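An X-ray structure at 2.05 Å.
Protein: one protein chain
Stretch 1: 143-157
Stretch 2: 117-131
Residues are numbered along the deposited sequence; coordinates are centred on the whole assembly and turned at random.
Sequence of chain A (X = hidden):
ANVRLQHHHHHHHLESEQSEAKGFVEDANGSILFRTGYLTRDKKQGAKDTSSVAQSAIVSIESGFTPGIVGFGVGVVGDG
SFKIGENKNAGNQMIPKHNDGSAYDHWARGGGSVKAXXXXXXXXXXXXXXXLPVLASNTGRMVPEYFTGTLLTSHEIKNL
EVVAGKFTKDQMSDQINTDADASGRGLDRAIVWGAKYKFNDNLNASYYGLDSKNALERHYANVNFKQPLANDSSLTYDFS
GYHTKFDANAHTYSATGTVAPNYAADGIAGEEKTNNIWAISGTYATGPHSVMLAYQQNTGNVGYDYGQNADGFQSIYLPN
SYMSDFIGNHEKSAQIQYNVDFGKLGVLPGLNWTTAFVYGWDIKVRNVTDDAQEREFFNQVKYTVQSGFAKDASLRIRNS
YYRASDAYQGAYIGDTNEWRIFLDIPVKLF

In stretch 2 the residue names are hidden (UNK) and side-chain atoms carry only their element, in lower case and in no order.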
# COMPACT_ATOMS: atom_id res chain seq x y z
N VAL A 143 10.11 3.27 -5.53
CA VAL A 143 10.43 1.88 -5.78
C VAL A 143 9.63 0.98 -4.80
O VAL A 143 9.30 1.38 -3.72
CB VAL A 143 11.96 1.60 -5.65
CG1 VAL A 143 12.71 2.32 -6.75
CG2 VAL A 143 12.55 2.06 -4.32
N PRO A 144 9.48 -0.31 -5.15
CA PRO A 144 8.66 -1.21 -4.29
C PRO A 144 9.38 -1.69 -3.11
O PRO A 144 10.60 -1.81 -3.04
CB PRO A 144 8.21 -2.34 -5.25
CG PRO A 144 9.06 -2.18 -6.51
CD PRO A 144 9.81 -0.88 -6.47
N GLU A 145 8.60 -1.90 -2.09
CA GLU A 145 9.04 -2.58 -0.91
C GLU A 145 9.18 -4.09 -1.18
O GLU A 145 8.34 -4.65 -1.91
CB GLU A 145 8.01 -2.30 0.21
CG GLU A 145 8.26 -3.04 1.53
CD GLU A 145 7.20 -2.76 2.58
OE1 GLU A 145 6.17 -2.11 2.22
OE2 GLU A 145 7.53 -3.04 3.77
N TYR A 146 10.28 -4.69 -0.69
CA TYR A 146 10.55 -6.12 -0.93
C TYR A 146 10.48 -6.93 0.29
O TYR A 146 11.03 -6.56 1.33
CB TYR A 146 11.95 -6.41 -1.61
CG TYR A 146 12.12 -5.73 -2.99
CD1 TYR A 146 11.25 -5.99 -4.00
CD2 TYR A 146 13.11 -4.77 -3.25
CE1 TYR A 146 11.35 -5.40 -5.23
CE2 TYR A 146 13.26 -4.17 -4.53
CZ TYR A 146 12.34 -4.47 -5.50
OH TYR A 146 12.34 -3.98 -6.80
N PHE A 147 9.89 -8.10 0.17
CA PHE A 147 9.95 -9.08 1.28
C PHE A 147 10.76 -10.33 0.86
O PHE A 147 10.74 -10.65 -0.27
CB PHE A 147 8.54 -9.45 1.67
CG PHE A 147 7.82 -8.39 2.47
CD1 PHE A 147 7.96 -8.33 3.89
CD2 PHE A 147 7.02 -7.48 1.84
CE1 PHE A 147 7.22 -7.43 4.62
CE2 PHE A 147 6.33 -6.54 2.59
CZ PHE A 147 6.44 -6.49 3.96
N THR A 148 11.46 -10.96 1.79
CA THR A 148 12.16 -12.17 1.53
C THR A 148 11.59 -13.30 2.37
O THR A 148 11.51 -13.21 3.55
CB THR A 148 13.67 -12.03 1.82
OG1 THR A 148 14.16 -10.87 1.14
CG2 THR A 148 14.54 -13.31 1.37
N GLY A 149 11.25 -14.39 1.68
CA GLY A 149 10.75 -15.60 2.34
C GLY A 149 10.06 -16.44 1.33
O GLY A 149 10.48 -16.39 0.17
N THR A 150 9.03 -17.20 1.75
CA THR A 150 8.42 -18.23 0.96
C THR A 150 6.91 -18.00 0.89
O THR A 150 6.32 -17.76 1.93
CB THR A 150 8.61 -19.64 1.62
OG1 THR A 150 9.96 -19.86 1.71
CG2 THR A 150 8.08 -20.87 0.66
N LEU A 151 6.34 -18.03 -0.30
CA LEU A 151 4.92 -17.88 -0.49
C LEU A 151 4.41 -18.96 -1.33
O LEU A 151 4.87 -19.21 -2.47
CB LEU A 151 4.58 -16.57 -1.19
CG LEU A 151 3.10 -16.22 -1.39
CD1 LEU A 151 2.45 -15.95 -0.06
CD2 LEU A 151 2.83 -15.00 -2.33
N LEU A 152 3.41 -19.62 -0.81
CA LEU A 152 2.71 -20.62 -1.57
C LEU A 152 1.35 -20.05 -1.96
O LEU A 152 0.65 -19.49 -1.09
CB LEU A 152 2.41 -21.88 -0.71
CG LEU A 152 1.59 -23.04 -1.34
CD1 LEU A 152 1.98 -24.31 -0.71
CD2 LEU A 152 0.09 -22.89 -1.16
N THR A 153 0.98 -20.28 -3.24
CA THR A 153 -0.21 -19.76 -3.86
C THR A 153 -0.91 -20.92 -4.60
O THR A 153 -0.38 -21.48 -5.56
CB THR A 153 0.06 -18.63 -4.83
OG1 THR A 153 0.74 -17.62 -4.11
CG2 THR A 153 -1.23 -18.01 -5.35
N SER A 154 -2.11 -21.20 -4.16
CA SER A 154 -2.91 -22.26 -4.68
C SER A 154 -4.21 -21.86 -5.35
O SER A 154 -5.12 -21.16 -4.76
CB SER A 154 -3.15 -23.24 -3.53
OG SER A 154 -3.91 -24.24 -4.08
N HIS A 155 -4.31 -22.28 -6.59
CA HIS A 155 -5.51 -22.14 -7.33
C HIS A 155 -6.10 -23.48 -7.68
O HIS A 155 -6.65 -23.62 -8.78
CB HIS A 155 -5.23 -21.40 -8.59
CG HIS A 155 -4.70 -20.03 -8.43
ND1 HIS A 155 -3.70 -19.54 -9.24
CD2 HIS A 155 -5.07 -19.00 -7.62
CE1 HIS A 155 -3.44 -18.28 -8.92
NE2 HIS A 155 -4.28 -17.92 -7.96
N GLU A 156 -6.05 -24.46 -6.78
CA GLU A 156 -6.58 -25.81 -7.08
C GLU A 156 -8.12 -25.79 -7.20
O GLU A 156 -8.66 -26.68 -7.80
CB GLU A 156 -6.16 -26.89 -6.03
CG GLU A 156 -4.63 -27.05 -5.81
CD GLU A 156 -3.86 -27.53 -7.07
OE1 GLU A 156 -4.51 -28.10 -7.99
OE2 GLU A 156 -2.59 -27.40 -7.15
N ILE A 157 -8.82 -24.79 -6.63
CA ILE A 157 -10.32 -24.63 -6.79
C ILE A 157 -10.60 -23.41 -7.61
O ILE A 157 -10.06 -22.31 -7.31
CB ILE A 157 -11.00 -24.57 -5.44
CG1 ILE A 157 -10.81 -25.91 -4.75
CG2 ILE A 157 -12.49 -24.27 -5.56
CD1 ILE A 157 -10.13 -25.75 -3.43
N UNK A 117 6.24 -25.29 -9.38
CA UNK A 117 4.81 -25.36 -9.64
C UNK A 117 4.36 -26.78 -9.86
O UNK A 117 4.99 -27.50 -10.62
c UNK A 117 3.10 -23.08 -14.44
n UNK A 117 2.59 -21.86 -14.41
n UNK A 117 3.02 -23.85 -13.38
c UNK A 117 4.39 -24.46 -10.82
n UNK A 117 3.66 -23.48 -15.53
c UNK A 117 2.44 -23.42 -12.09
c UNK A 117 2.86 -24.36 -10.98
N UNK A 118 3.28 -27.19 -9.20
CA UNK A 118 2.67 -28.52 -9.37
C UNK A 118 1.19 -28.28 -9.49
O UNK A 118 0.62 -27.59 -8.64
c UNK A 118 2.33 -31.60 -8.96
c UNK A 118 1.56 -32.79 -8.95
c UNK A 118 2.08 -30.57 -8.04
c UNK A 118 1.07 -30.73 -7.13
c UNK A 118 0.59 -32.92 -8.03
c UNK A 118 0.35 -31.90 -7.11
c UNK A 118 2.87 -29.29 -8.09
N UNK A 119 0.57 -28.82 -10.54
CA UNK A 119 -0.83 -28.65 -10.83
C UNK A 119 -1.15 -27.11 -10.92
O UNK A 119 -0.64 -26.42 -11.88
o UNK A 119 -2.97 -29.35 -9.90
c UNK A 119 -1.60 -29.50 -9.84
N UNK A 120 -2.01 -26.60 -10.02
CA UNK A 120 -2.29 -25.18 -9.90
C UNK A 120 -1.75 -24.54 -8.67
O UNK A 120 -2.29 -23.49 -8.20
n UNK A 120 -5.11 -26.61 -10.95
o UNK A 120 -4.14 -25.14 -12.26
c UNK A 120 -4.39 -25.56 -11.15
c UNK A 120 -3.78 -24.95 -9.92
N UNK A 121 -0.66 -25.06 -8.15
CA UNK A 121 -0.03 -24.46 -6.95
C UNK A 121 1.42 -24.06 -7.14
O UNK A 121 2.22 -24.89 -7.61
o UNK A 121 -1.48 -25.79 -5.53
c UNK A 121 -0.11 -25.52 -5.81
c UNK A 121 0.58 -25.07 -4.55
N UNK A 122 1.78 -22.83 -6.79
CA UNK A 122 3.13 -22.32 -6.93
C UNK A 122 3.72 -22.05 -5.55
O UNK A 122 3.00 -21.64 -4.60
c UNK A 122 3.07 -21.05 -7.77
o UNK A 122 2.51 -21.41 -9.03
c UNK A 122 4.44 -20.44 -8.05
N UNK A 123 5.03 -22.31 -5.40
CA UNK A 123 5.80 -21.89 -4.24
C UNK A 123 6.94 -21.02 -4.73
O UNK A 123 7.66 -21.35 -5.66
c UNK A 123 6.35 -23.08 -3.40
c UNK A 123 5.21 -24.04 -3.02
c UNK A 123 7.05 -22.59 -2.11
N UNK A 124 7.10 -19.85 -4.15
CA UNK A 124 8.20 -18.96 -4.49
C UNK A 124 9.02 -18.66 -3.24
O UNK A 124 8.48 -18.19 -2.22
c UNK A 124 7.98 -15.42 -5.93
n UNK A 124 9.01 -15.38 -8.61
c UNK A 124 7.63 -17.73 -5.08
c UNK A 124 7.67 -15.44 -8.38
n UNK A 124 6.85 -15.51 -9.43
c UNK A 124 8.64 -16.67 -5.42
n UNK A 124 7.17 -15.54 -7.13
N UNK A 125 10.33 -18.84 -3.36
CA UNK A 125 11.25 -18.59 -2.32
C UNK A 125 12.28 -17.51 -2.76
O UNK A 125 12.99 -17.68 -3.77
c UNK A 125 13.77 -18.83 1.17
c UNK A 125 11.99 -19.89 -2.04
c UNK A 125 13.08 -19.63 -1.03
o UNK A 125 15.99 -19.03 1.80
c UNK A 125 15.05 -19.21 0.87
c UNK A 125 15.38 -19.77 -0.34
c UNK A 125 14.38 -19.97 -1.29
c UNK A 125 12.78 -19.06 0.23
N UNK A 126 12.37 -16.44 -1.99
CA UNK A 126 13.28 -15.40 -2.20
C UNK A 126 12.64 -14.03 -2.12
O UNK A 126 11.69 -13.82 -1.38
N UNK A 127 13.23 -13.08 -2.84
CA UNK A 127 12.84 -11.69 -2.82
C UNK A 127 11.64 -11.44 -3.68
O UNK A 127 11.65 -11.83 -4.84
c UNK A 127 13.76 -9.31 -2.90
c UNK A 127 13.98 -10.81 -3.31
o UNK A 127 15.07 -11.13 -2.50
N UNK A 128 10.62 -10.75 -3.12
CA UNK A 128 9.40 -10.57 -3.84
C UNK A 128 8.57 -9.41 -3.38
O UNK A 128 8.73 -8.91 -2.27
c UNK A 128 8.34 -12.45 -2.45
c UNK A 128 7.89 -13.90 -2.43
n UNK A 128 8.75 -14.78 -2.00
o UNK A 128 6.78 -14.22 -2.77
c UNK A 128 8.55 -11.89 -3.85
N UNK A 129 7.72 -8.91 -4.27
CA UNK A 129 6.76 -7.82 -3.91
C UNK A 129 5.41 -8.46 -3.51
O UNK A 129 4.92 -9.34 -4.21
c UNK A 129 6.52 -6.95 -5.10
c UNK A 129 7.83 -6.28 -5.59
c UNK A 129 5.50 -5.82 -4.84
N UNK A 130 4.85 -8.08 -2.37
CA UNK A 130 3.62 -8.72 -1.88
C UNK A 130 2.47 -7.75 -1.94
O UNK A 130 2.61 -6.51 -1.75
c UNK A 130 4.86 -10.16 -0.08
c UNK A 130 4.60 -11.47 -0.85
c UNK A 130 4.70 -10.46 1.40
c UNK A 130 3.75 -9.12 -0.39
N UNK A 131 1.28 -8.31 -2.17
CA UNK A 131 0.06 -7.49 -2.10
C UNK A 131 -1.08 -8.11 -1.27
O UNK A 131 -2.23 -7.90 -1.55
c UNK A 131 -0.83 -8.25 -4.39
o UNK A 131 -0.73 -9.43 -4.09
c UNK A 131 -0.38 -7.06 -3.48
o UNK A 131 -1.31 -7.94 -5.45

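Position 117 carries three carbons, a nitrogen, then a carbon bearing two more nitrogens. It does not touch stretch 1. This guanidinium makes it Arg117.

Position 118 has one carbon followed by a ring of six carbons and no oxygen. It is Phe118, on the surface.

Position 119 has one carbon and one oxygen. The oxygen of 119 lies 2.8 Å from Glu156 OE1. It is Ser119, and its OG donates a hydrogen bond to that carboxylate oxygen.

Position 120 has two carbons, the second carrying one oxygen and one nitrogen. The side-chain nitrogen of 120 makes a weak hydrogen bond to Glu156 OE1 (3.4 Å). The backbone O of 120 accepts one from His155 N (2.9 Å). Four heavy atoms in this pattern give Asn120.

Position 121 has one carbon carrying an oxygen and a carbon. The side-chain oxygen of 121 donates a hydrogen bond to Glu156 OE2 at 2.5 Å and accepts one from Ser154 OG at 3.2 Å. The branch gives Thr121. It also closes a type II' turn that starts at Phe118.

Position 122 repeats that pattern. Two backbone hydrogen bonds pair it with Thr153: 122 N to Thr153 O and Thr153 N to 122 O, each 2.8 Å. It is Thr122.

Position 123 has three carbons, forked at the first. One fork carbon of 123 lies 3.4 Å from Thr150 CG2, the other 4.0 Å from Leu152 CD1. It is Val123.

Position 124 again shows three carbons, a nitrogen and a carbon with two nitrogens. It pairs with Leu151, but the end of its side chain leads away. It is Arg124, with NH1 and NH2 hydrogen-bonded elsewhere in the structure.

Position 125 has one carbon and a six-carbon ring bearing an oxygen. A ring carbon of 125 lies 3.3 Å from Thr150 OG1. It is Tyr125.

Position 126 has no side-chain atoms. It faces Gly149, with 126 N 2.9 Å from Gly149 O. It is Gly126; a CB would be jammed against the preceding carbonyl O.

Position 127 has one carbon carrying an oxygen and a carbon. The branch carbon of 127 meets Tyr146 CB at 3.7 Å. It is Thr127.

Position 128 has three carbons, the third carrying an oxygen and a nitrogen. The side-chain oxygen of 128 sits 3.6 Å from Leu151 CB. It is Gln128. Gln128 NE2 donates a hydrogen bond to Gly126 O (3.2 Å).

Position 129 has three carbons, forked at the first. One fork carbon of 129 touches the Tyr146 ring edge at Tyr146 CE1 (3.6 Å). It is Val129.

Position 130 has four carbons, forked at the second. One end carbon of 130 packs on Phe147 CD2 at 3.8 Å. It is Leu130.

Position 131 has two carbons, the second with two oxygens. It is Asp131, out of reach.

The contact is an antiparallel ladder. Backbone hydrogen bonds join alternate pairs from Phe147–Gln128 to Thr153–Thr122. Side chains alternate between faces: Thr121, Val123, Tyr125 and Thr127 lie with Ser154, Leu152, Thr150 and Thr148; Thr122, Arg124 and Gln128 lie with Thr153, Leu151 and Phe147. Both chains turn a corner near Gly149 and Gly126. At one end Glu156 gathers Ser119, Asn120 and Thr121; at the other, Leu130 and Val129 add apolar packing.

Stretch 2, residues 117-131: RFSNTTVRYGTQVLD
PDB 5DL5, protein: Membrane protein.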